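Local structure of 4-phosphoerythronate dehydrogenase (Lactobacillus jensenii, 4PRK) at residues I60-L65 with K71-R76; I83-A88 with L93-V98; P181-E184 with T188-D191; I202-P207 with N214-K219; V239-L244 with D259-E264. The protein probably catalyses the NAD-dependent interconversion of D-lactate and pyruvate, as expected of a D-isomer-specific 2-hydroxyacid dehydrogenase with a Rossmann-fold coenzyme domain. One frame throughout, in Å; residues are numbered along the deposited sequence.

Contact 1 of 5, residues I60-L65 with K71-R76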
# COMPACT_ATOMS: atom_id res chain seq x y z
N ILE A 60 -32.62 39.41 -15.26
CA ILE A 60 -33.98 39.21 -14.71
C ILE A 60 -34.10 37.84 -14.02
O ILE A 60 -34.87 37.67 -13.06
CB ILE A 60 -35.11 39.45 -15.77
CG1 ILE A 60 -35.52 38.18 -16.54
CG2 ILE A 60 -34.73 40.59 -16.72
CD1 ILE A 60 -34.50 37.62 -17.52
N VAL A 61 -33.31 36.89 -14.51
CA VAL A 61 -33.11 35.61 -13.84
C VAL A 61 -32.60 35.85 -12.39
O VAL A 61 -33.25 35.42 -11.41
CB VAL A 61 -32.13 34.72 -14.64
CG1 VAL A 61 -31.83 33.43 -13.89
CG2 VAL A 61 -32.67 34.47 -16.05
N TYR A 62 -31.49 36.57 -12.26
CA TYR A 62 -30.91 36.91 -10.96
C TYR A 62 -31.87 37.75 -10.11
O TYR A 62 -31.99 37.50 -8.91
CB TYR A 62 -29.59 37.68 -11.11
CG TYR A 62 -28.49 36.96 -11.85
CD1 TYR A 62 -28.38 37.07 -13.23
CD2 TYR A 62 -27.52 36.21 -11.18
CE1 TYR A 62 -27.37 36.44 -13.94
CE2 TYR A 62 -26.49 35.58 -11.87
CZ TYR A 62 -26.43 35.70 -13.27
OH TYR A 62 -25.43 35.09 -14.00
N LYS A 63 -32.51 38.76 -10.71
CA LYS A 63 -33.49 39.56 -9.97
C LYS A 63 -34.56 38.64 -9.42
O LYS A 63 -34.92 38.72 -8.25
CB LYS A 63 -34.15 40.66 -10.83
CG LYS A 63 -35.28 41.41 -10.10
CD LYS A 63 -35.81 42.63 -10.84
CE LYS A 63 -34.75 43.74 -10.89
NZ LYS A 63 -35.30 45.07 -11.26
N LYS A 64 -35.04 37.75 -10.29
CA LYS A 64 -36.14 36.85 -9.94
C LYS A 64 -35.81 35.74 -8.92
O LYS A 64 -36.68 35.38 -8.12
CB LYS A 64 -36.74 36.29 -11.21
CG LYS A 64 -37.47 37.36 -11.99
CD LYS A 64 -37.89 36.87 -13.36
CE LYS A 64 -39.38 37.07 -13.58
NZ LYS A 64 -39.86 36.14 -14.63
N LEU A 65 -34.59 35.20 -8.93
CA LEU A 65 -34.15 34.27 -7.85
C LEU A 65 -34.16 35.00 -6.51
O LEU A 65 -34.68 34.49 -5.51
CB LEU A 65 -32.74 33.74 -8.09
CG LEU A 65 -32.53 32.96 -9.38
CD1 LEU A 65 -31.04 32.65 -9.53
CD2 LEU A 65 -33.39 31.70 -9.41
N LYS A 71 -31.21 32.32 -1.86
CA LYS A 71 -30.04 32.98 -1.26
C LYS A 71 -28.68 32.58 -1.86
O LYS A 71 -27.65 33.17 -1.48
CB LYS A 71 -30.00 32.72 0.25
CG LYS A 71 -31.28 33.10 1.00
CD LYS A 71 -31.25 32.59 2.43
CE LYS A 71 -30.03 33.09 3.19
NZ LYS A 71 -30.19 32.83 4.65
N SER A 72 -28.66 31.59 -2.76
CA SER A 72 -27.41 31.17 -3.42
C SER A 72 -27.64 30.52 -4.79
O SER A 72 -28.78 30.27 -5.18
CB SER A 72 -26.61 30.23 -2.51
OG SER A 72 -27.19 28.93 -2.45
N ILE A 73 -26.53 30.32 -5.52
CA ILE A 73 -26.47 29.48 -6.73
C ILE A 73 -25.48 28.29 -6.53
O ILE A 73 -24.23 28.47 -6.42
CB ILE A 73 -26.09 30.30 -7.99
CG1 ILE A 73 -27.14 31.37 -8.27
CG2 ILE A 73 -25.95 29.41 -9.22
CD1 ILE A 73 -26.64 32.45 -9.21
N GLY A 74 -26.06 27.09 -6.46
CA GLY A 74 -25.28 25.86 -6.26
C GLY A 74 -24.87 25.26 -7.60
O GLY A 74 -25.62 24.50 -8.22
N LEU A 75 -23.70 25.67 -8.07
CA LEU A 75 -23.02 24.98 -9.16
C LEU A 75 -22.79 23.55 -8.75
O LEU A 75 -22.27 23.31 -7.65
CB LEU A 75 -21.63 25.58 -9.41
CG LEU A 75 -21.52 26.76 -10.34
CD1 LEU A 75 -22.84 27.38 -10.75
CD2 LEU A 75 -20.62 27.78 -9.66
N ARG A 76 -23.17 22.61 -9.63
CA ARG A 76 -22.89 21.17 -9.37
C ARG A 76 -21.52 20.79 -9.92
O ARG A 76 -21.00 19.68 -9.65
CB ARG A 76 -23.96 20.27 -9.99
CG ARG A 76 -25.36 20.49 -9.40
CD ARG A 76 -26.25 19.28 -9.67
NE ARG A 76 -26.42 18.88 -11.08
CZ ARG A 76 -27.17 19.53 -11.97
NH1 ARG A 76 -27.30 19.06 -13.22
NH2 ARG A 76 -27.79 20.67 -11.63

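Contact 2 of 5, residues I83-A88 with L93-V98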
# COMPACT_ATOMS: atom_id res chain seq x y z
N ILE A 83 -21.02 32.06 -14.71
CA ILE A 83 -21.66 32.90 -13.70
C ILE A 83 -21.12 34.31 -13.83
O ILE A 83 -19.94 34.56 -13.61
CB ILE A 83 -21.43 32.41 -12.25
CG1 ILE A 83 -21.92 30.97 -12.05
CG2 ILE A 83 -22.16 33.34 -11.26
CD1 ILE A 83 -23.43 30.81 -12.06
N ASP A 84 -22.02 35.23 -14.17
CA ASP A 84 -21.75 36.66 -14.10
C ASP A 84 -21.77 37.11 -12.62
O ASP A 84 -22.82 37.50 -12.10
CB ASP A 84 -22.79 37.39 -14.94
CG ASP A 84 -22.45 38.83 -15.15
OD1 ASP A 84 -22.03 39.50 -14.18
OD2 ASP A 84 -22.63 39.29 -16.29
N PHE A 85 -20.60 37.03 -11.97
CA PHE A 85 -20.42 37.25 -10.50
C PHE A 85 -20.80 38.65 -10.03
O PHE A 85 -21.04 38.88 -8.83
CB PHE A 85 -18.96 37.02 -10.08
CG PHE A 85 -18.62 35.59 -9.84
CD1 PHE A 85 -18.50 34.70 -10.90
CD2 PHE A 85 -18.40 35.12 -8.55
CE1 PHE A 85 -18.18 33.38 -10.69
CE2 PHE A 85 -18.09 33.79 -8.32
CZ PHE A 85 -17.97 32.91 -9.40
N ASP A 86 -20.77 39.57 -10.99
CA ASP A 86 -21.19 40.95 -10.81
C ASP A 86 -22.68 41.01 -10.41
O ASP A 86 -23.03 41.54 -9.35
CB ASP A 86 -20.91 41.71 -12.12
CG ASP A 86 -20.91 43.19 -11.95
OD1 ASP A 86 -20.11 43.70 -11.14
OD2 ASP A 86 -21.70 43.84 -12.66
N LEU A 87 -23.53 40.43 -11.26
CA LEU A 87 -24.95 40.32 -10.94
C LEU A 87 -25.19 39.58 -9.60
O LEU A 87 -26.08 39.95 -8.84
CB LEU A 87 -25.72 39.63 -12.06
CG LEU A 87 -26.14 40.44 -13.30
CD1 LEU A 87 -26.49 41.88 -12.98
CD2 LEU A 87 -25.07 40.40 -14.38
N ALA A 88 -24.39 38.55 -9.32
CA ALA A 88 -24.52 37.79 -8.08
C ALA A 88 -24.41 38.68 -6.83
O ALA A 88 -25.26 38.62 -5.94
CB ALA A 88 -23.47 36.68 -8.03
N LEU A 93 -26.54 37.12 -3.91
CA LEU A 93 -26.55 35.68 -4.21
C LEU A 93 -25.17 35.04 -3.98
O LEU A 93 -24.31 35.13 -4.86
CB LEU A 93 -26.98 35.44 -5.67
CG LEU A 93 -28.46 35.61 -6.08
CD1 LEU A 93 -28.60 35.83 -7.59
CD2 LEU A 93 -29.31 34.42 -5.63
N THR A 94 -24.95 34.40 -2.82
CA THR A 94 -23.74 33.58 -2.63
C THR A 94 -23.65 32.61 -3.84
O THR A 94 -24.68 32.22 -4.39
CB THR A 94 -23.70 32.78 -1.27
OG1 THR A 94 -23.77 33.67 -0.13
CG2 THR A 94 -22.41 31.94 -1.14
N VAL A 95 -22.43 32.29 -4.28
CA VAL A 95 -22.17 31.27 -5.32
C VAL A 95 -21.30 30.16 -4.73
O VAL A 95 -20.24 30.43 -4.15
CB VAL A 95 -21.49 31.89 -6.57
CG1 VAL A 95 -21.48 30.91 -7.76
CG2 VAL A 95 -22.21 33.18 -6.96
N THR A 96 -21.77 28.91 -4.82
CA THR A 96 -20.97 27.77 -4.40
C THR A 96 -20.72 26.88 -5.60
O THR A 96 -21.39 26.99 -6.65
CB THR A 96 -21.61 26.89 -3.28
OG1 THR A 96 -22.84 26.29 -3.73
CG2 THR A 96 -21.85 27.69 -1.99
N ASN A 97 -19.75 25.98 -5.45
CA ASN A 97 -19.44 25.05 -6.50
C ASN A 97 -18.94 23.75 -5.92
O ASN A 97 -18.75 23.64 -4.69
CB ASN A 97 -18.39 25.68 -7.45
CG ASN A 97 -17.00 25.72 -6.84
OD1 ASN A 97 -16.82 25.63 -5.60
ND2 ASN A 97 -15.99 25.83 -7.70
N VAL A 98 -18.66 22.80 -6.81
CA VAL A 98 -18.02 21.53 -6.43
C VAL A 98 -16.61 21.40 -7.06
O VAL A 98 -16.42 20.94 -8.20
CB VAL A 98 -18.93 20.32 -6.73
CG1 VAL A 98 -18.31 19.05 -6.18
CG2 VAL A 98 -20.29 20.53 -6.07

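Contact 3 of 5, residues P181-E184 with T188-D191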
# COMPACT_ATOMS: atom_id res chain seq x y z
N PRO A 181 3.62 18.76 2.52
CA PRO A 181 4.32 17.72 3.24
C PRO A 181 3.59 16.38 3.26
O PRO A 181 4.21 15.33 3.31
CB PRO A 181 4.43 18.28 4.66
CG PRO A 181 3.48 19.43 4.74
CD PRO A 181 3.23 19.90 3.37
N GLU A 182 2.27 16.42 3.18
CA GLU A 182 1.50 15.19 3.24
C GLU A 182 1.62 14.27 2.03
O GLU A 182 1.36 13.08 2.13
CB GLU A 182 0.03 15.50 3.58
CG GLU A 182 -0.81 16.13 2.50
CD GLU A 182 -2.05 16.84 3.05
OE1 GLU A 182 -2.38 17.93 2.51
OE2 GLU A 182 -2.72 16.34 4.01
N VAL A 183 2.08 14.78 0.89
CA VAL A 183 2.36 13.87 -0.26
C VAL A 183 3.75 13.16 -0.26
O VAL A 183 4.00 12.19 -1.06
CB VAL A 183 2.13 14.59 -1.62
CG1 VAL A 183 0.69 15.08 -1.73
CG2 VAL A 183 3.09 15.76 -1.84
N GLU A 184 4.66 13.56 0.62
CA GLU A 184 6.00 13.00 0.52
C GLU A 184 6.18 11.51 0.78
O GLU A 184 7.15 10.95 0.34
CB GLU A 184 6.97 13.78 1.41
CG GLU A 184 7.10 15.21 0.85
CD GLU A 184 8.28 16.02 1.37
OE1 GLU A 184 8.32 16.28 2.60
OE2 GLU A 184 9.12 16.44 0.51
N THR A 188 8.63 12.22 -4.58
CA THR A 188 9.80 13.06 -4.26
C THR A 188 9.73 14.25 -5.18
O THR A 188 9.60 14.10 -6.42
CB THR A 188 11.07 12.31 -4.57
OG1 THR A 188 11.16 11.16 -3.70
CG2 THR A 188 12.31 13.23 -4.39
N TYR A 189 9.74 15.45 -4.60
CA TYR A 189 9.76 16.65 -5.41
C TYR A 189 11.10 16.79 -6.19
O TYR A 189 12.12 16.35 -5.74
CB TYR A 189 9.52 17.86 -4.54
CG TYR A 189 8.11 18.02 -4.01
CD1 TYR A 189 7.08 18.40 -4.85
CD2 TYR A 189 7.84 17.92 -2.68
CE1 TYR A 189 5.79 18.60 -4.38
CE2 TYR A 189 6.56 18.13 -2.19
CZ TYR A 189 5.54 18.47 -3.07
OH TYR A 189 4.28 18.67 -2.61
N ALA A 190 10.99 17.32 -7.40
CA ALA A 190 12.11 17.45 -8.31
C ALA A 190 11.86 18.58 -9.27
O ALA A 190 10.75 19.07 -9.40
CB ALA A 190 12.36 16.16 -9.06
N ASP A 191 12.92 19.00 -9.94
CA ASP A 191 12.86 20.05 -10.94
C ASP A 191 12.09 19.58 -12.15
O ASP A 191 12.06 18.41 -12.46
CB ASP A 191 14.26 20.44 -11.37
CG ASP A 191 15.02 21.15 -10.30
OD1 ASP A 191 14.41 21.67 -9.37
OD2 ASP A 191 16.24 21.17 -10.39
O HOH W 1 10.45 15.27 -1.68

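Contact 4 of 5, residues I202-P207 with N214-K219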
# COMPACT_ATOMS: atom_id res chain seq x y z
N ILE A 202 4.55 10.02 -17.71
CA ILE A 202 4.34 11.42 -17.32
C ILE A 202 2.86 11.67 -17.26
O ILE A 202 2.16 11.42 -18.22
CB ILE A 202 4.92 12.40 -18.37
CG1 ILE A 202 6.44 12.24 -18.35
CG2 ILE A 202 4.52 13.80 -18.03
CD1 ILE A 202 7.21 12.97 -19.43
N SER A 203 2.40 12.19 -16.15
CA SER A 203 1.01 12.52 -16.03
C SER A 203 0.84 13.94 -15.61
O SER A 203 1.54 14.38 -14.69
CB SER A 203 0.29 11.57 -15.05
OG SER A 203 -1.07 11.97 -14.94
N LEU A 204 -0.10 14.65 -16.28
CA LEU A 204 -0.28 16.12 -16.08
C LEU A 204 -1.37 16.51 -15.07
O LEU A 204 -2.50 16.02 -15.15
CB LEU A 204 -0.58 16.80 -17.38
CG LEU A 204 0.36 16.45 -18.53
CD1 LEU A 204 -0.06 17.16 -19.81
CD2 LEU A 204 1.81 16.79 -18.18
N HIS A 205 -1.04 17.43 -14.17
CA HIS A 205 -1.95 17.83 -13.11
C HIS A 205 -1.80 19.31 -12.81
O HIS A 205 -1.77 19.72 -11.68
CB HIS A 205 -1.71 16.95 -11.88
CG HIS A 205 -1.93 15.50 -12.20
ND1 HIS A 205 -3.18 14.99 -12.43
CD2 HIS A 205 -1.06 14.52 -12.51
CE1 HIS A 205 -3.08 13.73 -12.80
NE2 HIS A 205 -1.80 13.42 -12.86
N THR A 206 -1.78 20.11 -13.87
CA THR A 206 -1.46 21.52 -13.79
C THR A 206 -2.71 22.28 -14.22
O THR A 206 -3.37 21.88 -15.17
CB THR A 206 -0.25 21.88 -14.72
OG1 THR A 206 0.94 21.35 -14.16
CG2 THR A 206 -0.06 23.36 -14.87
N PRO A 207 -3.05 23.38 -13.50
CA PRO A 207 -4.20 24.19 -13.94
C PRO A 207 -3.88 24.84 -15.25
O PRO A 207 -2.75 25.23 -15.47
CB PRO A 207 -4.32 25.27 -12.85
CG PRO A 207 -3.02 25.28 -12.17
CD PRO A 207 -2.46 23.89 -12.26
N ASN A 214 0.06 25.15 -23.84
CA ASN A 214 1.20 24.46 -24.53
C ASN A 214 2.47 24.35 -23.69
O ASN A 214 3.60 24.42 -24.18
CB ASN A 214 1.51 25.12 -25.87
CG ASN A 214 0.34 25.04 -26.80
OD1 ASN A 214 -0.09 23.95 -27.14
ND2 ASN A 214 -0.25 26.16 -27.12
N MET A 215 2.28 24.16 -22.40
CA MET A 215 3.40 23.86 -21.54
C MET A 215 4.15 22.62 -22.02
O MET A 215 5.36 22.48 -21.77
CB MET A 215 2.83 23.64 -20.15
CG MET A 215 3.61 22.77 -19.25
SD MET A 215 2.65 22.55 -17.75
CE MET A 215 1.93 20.96 -17.96
N ILE A 216 3.45 21.69 -22.63
CA ILE A 216 4.10 20.48 -23.17
C ILE A 216 4.06 20.64 -24.65
O ILE A 216 2.99 20.44 -25.30
CB ILE A 216 3.41 19.15 -22.73
CG1 ILE A 216 3.32 19.07 -21.21
CG2 ILE A 216 4.15 17.94 -23.30
CD1 ILE A 216 4.64 19.05 -20.51
N GLY A 217 5.21 21.08 -25.17
CA GLY A 217 5.41 21.24 -26.59
C GLY A 217 6.60 20.53 -27.17
O GLY A 217 7.20 19.62 -26.55
N LYS A 218 6.94 20.94 -28.39
CA LYS A 218 8.05 20.35 -29.15
C LYS A 218 9.30 20.16 -28.29
O LYS A 218 9.85 19.08 -28.20
CB LYS A 218 8.39 21.26 -30.34
CG LYS A 218 9.55 20.80 -31.20
CD LYS A 218 10.08 21.92 -32.10
CE LYS A 218 11.59 22.12 -31.89
NZ LYS A 218 12.17 23.25 -32.69
N LYS A 219 9.70 21.23 -27.62
CA LYS A 219 10.94 21.19 -26.83
C LYS A 219 10.78 20.15 -25.69
O LYS A 219 11.69 19.37 -25.45
CB LYS A 219 11.29 22.60 -26.31
CG LYS A 219 12.36 22.67 -25.22
CD LYS A 219 13.73 22.13 -25.69
CE LYS A 219 14.78 22.16 -24.58
NZ LYS A 219 14.68 23.43 -23.80

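Contact 5 of 5, residues V239-L244 with D259-E264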
# COMPACT_ATOMS: atom_id res chain seq x y z
N VAL A 239 -1.21 20.76 -23.72
CA VAL A 239 -0.40 20.00 -24.65
C VAL A 239 -0.60 20.51 -26.06
O VAL A 239 -1.73 20.65 -26.50
CB VAL A 239 -0.81 18.53 -24.62
CG1 VAL A 239 -0.08 17.76 -25.72
CG2 VAL A 239 -0.52 17.92 -23.24
N ASP A 240 0.50 20.78 -26.75
CA ASP A 240 0.48 21.14 -28.17
C ASP A 240 0.24 19.87 -28.97
O ASP A 240 1.19 19.11 -29.21
CB ASP A 240 1.84 21.76 -28.57
CG ASP A 240 1.92 22.17 -30.07
OD1 ASP A 240 1.32 21.55 -30.97
OD2 ASP A 240 2.65 23.12 -30.33
N THR A 241 -0.98 19.68 -29.44
CA THR A 241 -1.36 18.49 -30.14
C THR A 241 -0.59 18.12 -31.38
O THR A 241 -0.32 16.94 -31.64
CB THR A 241 -2.81 18.57 -30.54
OG1 THR A 241 -3.58 18.94 -29.39
CG2 THR A 241 -3.27 17.20 -31.11
N ALA A 242 -0.26 19.11 -32.18
CA ALA A 242 0.59 18.95 -33.35
C ALA A 242 1.90 18.31 -32.95
O ALA A 242 2.37 17.34 -33.56
CB ALA A 242 0.85 20.33 -34.01
N ALA A 243 2.52 18.89 -31.92
CA ALA A 243 3.83 18.39 -31.43
C ALA A 243 3.69 17.00 -30.85
O ALA A 243 4.63 16.22 -30.97
CB ALA A 243 4.44 19.30 -30.36
N LEU A 244 2.52 16.72 -30.26
CA LEU A 244 2.23 15.39 -29.71
C LEU A 244 2.20 14.36 -30.85
O LEU A 244 2.88 13.32 -30.82
CB LEU A 244 0.90 15.42 -28.92
CG LEU A 244 0.29 14.06 -28.52
CD1 LEU A 244 1.28 13.26 -27.71
CD2 LEU A 244 -0.99 14.15 -27.72
N ASP A 259 -7.47 12.21 -22.00
CA ASP A 259 -8.92 12.28 -21.70
C ASP A 259 -9.47 13.64 -22.13
O ASP A 259 -10.65 13.92 -21.95
CB ASP A 259 -9.16 12.13 -20.21
CG ASP A 259 -10.62 11.95 -19.86
OD1 ASP A 259 -11.26 11.05 -20.48
OD2 ASP A 259 -11.13 12.69 -18.97
N THR A 260 -8.58 14.48 -22.65
CA THR A 260 -8.89 15.85 -22.99
C THR A 260 -7.91 16.28 -24.06
O THR A 260 -6.80 15.78 -24.06
CB THR A 260 -8.72 16.76 -21.80
OG1 THR A 260 -9.04 18.10 -22.19
CG2 THR A 260 -7.25 16.72 -21.26
N LEU A 261 -8.34 17.17 -24.97
CA LEU A 261 -7.59 17.60 -26.17
C LEU A 261 -7.93 19.04 -26.45
O LEU A 261 -9.05 19.43 -26.27
CB LEU A 261 -8.03 16.81 -27.43
CG LEU A 261 -7.46 15.43 -27.74
CD1 LEU A 261 -8.18 14.79 -28.91
CD2 LEU A 261 -5.97 15.47 -27.97
N ALA A 262 -6.97 19.81 -26.91
CA ALA A 262 -7.23 21.17 -27.39
C ALA A 262 -8.34 21.17 -28.44
O ALA A 262 -8.37 20.29 -29.31
CB ALA A 262 -5.96 21.77 -27.98
N HIS A 263 -9.27 22.11 -28.33
CA HIS A 263 -10.41 22.23 -29.25
C HIS A 263 -11.46 21.15 -29.09
O HIS A 263 -12.33 21.00 -29.97
CB HIS A 263 -9.94 22.27 -30.72
CG HIS A 263 -8.97 23.37 -30.98
ND1 HIS A 263 -7.69 23.14 -31.43
CD2 HIS A 263 -9.07 24.70 -30.77
CE1 HIS A 263 -7.06 24.30 -31.54
NE2 HIS A 263 -7.87 25.26 -31.13
N GLU A 264 -11.40 20.41 -27.99
CA GLU A 264 -12.35 19.29 -27.79
C GLU A 264 -13.78 19.79 -27.76
O GLU A 264 -14.73 19.03 -27.92
CB GLU A 264 -12.05 18.52 -26.50
CG GLU A 264 -12.23 19.34 -25.26
CD GLU A 264 -11.79 18.59 -24.00
OE1 GLU A 264 -12.54 18.68 -23.00
OE2 GLU A 264 -10.75 17.88 -24.02
O HOH W 2 -4.26 18.69 -26.66

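Contact 1 of 5, residues I60-L65 with K71-R76
I73, on strand 72-75, meets two side chains from successive turns of helix 60-67, Y62 and L65. Its CD1 methyl comes obliquely against the Y62 ring, 4.1 Å from CE2, and the two side chains cross at about a right angle. One bond further back, I73 CG1 lies 4.3 Å from L65 CD1, so the isoleucine meets both an aromatic and a branched aliphatic neighbour. Beta-branched isoleucine suits an extended strand, and with CG1 set anti to the carbonyl carbon (chi1 -62°) its longer branch is carried to the helix. Y62 and L65, three residues apart, fall on the same side of the helix, and the bond from L65 N to V61 O (2.8 Å) belongs to the helical turn that spaces them. The tyrosine ring is further anchored at its far end, where OH is hydrogen-bonded to L56 O. Strand 72-75 itself runs between strands 47-50 and 94-96, and with strand 47-50 and helix 60-67 it forms a beta-alpha-beta unit. Apolar surfaces alone join these two segments, so at this point helix and strand are joined by dispersion and the exclusion of water, while the one polar group of the trio is satisfied at its margin.

Contact 2 of 5, residues I83-A88 with L93-V98
A tight return from helix to strand closes the beta-alpha-beta unit of strand 72-75, helix 85-90 and strand 94-96, and A88 meets L93 and V95 across it. The backbone makes the one direct polar link: L93 N donates to A88 O at 2.8 Å with an N-H...O angle of 163°, the donor tilted 28° from the carbonyl plane. The methyl of A88 comes within 3.6 Å of L93 O, so a small residue suits this close return. The same methyl packs 3.9 Å from V95 CG2. V95 sets CG1 anti to its backbone N (chi1 -169°), which leaves CG2 beside that nitrogen and directed at the helix; there it also approaches I83 CG2 at 4.3 Å. CE2 of the F85 ring lies 4.3 Å from V95 CB, in an oblique approach that adds an aromatic flank to the valine. At the helix start D84 is the N-cap residue, and its carboxylate OD1 accepts a weak bond from L87 N, a role for which a short acidic side chain is apt. Strand 94-96 lies next to strand 72-75, whose I73 and L75 touch I83; it is the last strand of the parallel sheet, but V95 and N97 bond through their backbones to V328 and F326 near the C-terminus. Helix 60-67 approaches through Y62, which packs on both L87 and L93, while helix 301-319 lies against T94 and T96.

Contact 3 of 5, residues P181-E184 with T188-D191
V183 and E184 both meet Y189, where the loop that follows strand 171-175 folds back on strand 188-189, an outermost strand of the Rossmann-type parallel sheet. P181 opens a short 3-10 turn, its carbonyl O accepting from E184 N at 3.3 Å, and proline's fixed phi suits this first position. E182 turns from the strand to the subunit interface, where OE2 is hydrogen-bonded to H156 ND1 of the second subunit. V183 is buried and points at the tyrosine: its CG2 approaches the phenol end obliquely, 3.9 Å from Y189 CZ and 3.2 Å from Y189 OH. With CG1 anti to the carbonyl carbon (chi1 -59°), this other methyl is left between the backbone N and the carbonyl carbon, where it meets the ring. The phenol oxygen has its polar partner in N180 N, which fixes the end of the ring beside the valine. E184 comes to the ring's edge, OE2 lying near the ring plane 3.7 Å from Y189 CD2, with the carboxylate and ring planes 48° apart. Its other oxygen, OE1, is hydrogen-bonded to Y179 OH, so the long glutamate can serve two partners. A water completes the link, donating to E184 OE2 at 2.8 Å and accepting from Y189 N at 3.0 Å.

Contact 4 of 5, residues I202-P207 with N214-K219
M215 sends its CG anti to the backbone N (chi1 154°) and then bends at the thioether (chi3 101°), bringing its terminal methyl CE to T206 and L204. The contact belongs to a Rossmann-type beta-alpha-beta unit: strand 201-204 runs on into a loop, and the segment 214-219 leads back into helix 218-223, with G217 at its N-cap. T206 and M215 reach toward each other tip to tip, with CE 4.0 Å from T206 CB and SD 4.0 Å from T206 CG2. The threonine suits a boundary, since its methyl faces the sulfur while OG1 is hydrogen-bonded to I152 O of the adjacent strand 148-152. L204, the last residue of its strand, slides past M215 in the opposite direction, its CD2 lying 4.2 Å from CE. A flexible methionine can thus adapt to both a branched aliphatic and a half-polar neighbour. At the strand end, S203 OG and H205 NE2 share a hydrogen bond of 2.6 Å on a side turned from M215. The aliphatic part of the contact closes on I216, whose CG1 lies astride the fork of L204, 4.1 Å from CD1 and 4.1 Å from CD2.

Contact 5 of 5, residues V239-L244 with D259-E264
T241 and A262 meet where the start of helix 241-250 faces the loop after strand 255-258, their CA atoms 7.0 Å apart. Direct packing is sparse: T241 OG1 lies 4.0 Å from A262 CB and 4.4 Å from L261 CD2. Much of the join is made by a water, which lies 2.8 Å from T241 OG1, donates to V239 O and accepts from A262 N at 2.9 Å. Setting OG1 beside the backbone N (chi1 -50°) turns the hydroxyl to this water. Each segment is more firmly knit within itself. D240 caps the helix, its OD1 taking A243 N at 3.1 Å from above the carboxylate plane. Across the way E264 OE2 accepts two bonds, one from L261 N, nearly along the C-O axis, and one from T260 OG1, so the glutamate clasps the type II turn from L261 to E264. The buried side is apolar: L261 and T241 both rest on L284 of helix 279-285, whereas H263, in the middle of the turn, is exposed. One water thus serves V239 O, T241 OG1 and A262 N at once, so polar bonds through it join the two segments where direct contacts are few.

Contacts 1 and 2 belong to the five-stranded sheet and share it closely: I73 pairs by backbone with T94 and T96, and Y62 touches the second contact as well as the first. Both are buried and chiefly apolar. Contacts 3, 4 and 5 lie in the Rossmann-type coenzyme domain. Contacts 4 and 5 adjoin, I216 O to D240 N at 2.9 Å, whereas contact 3 stands at the edge of the same sheet as contact 4, with centres about 18 Å apart. Contact 3, partly buried and near two other subunits, uses a water, a carboxylate and an aromatic ring; contact 5 is buried yet also water-bridged, and contact 4, partly buried, relies on methionine, aliphatic side chains and a threonine.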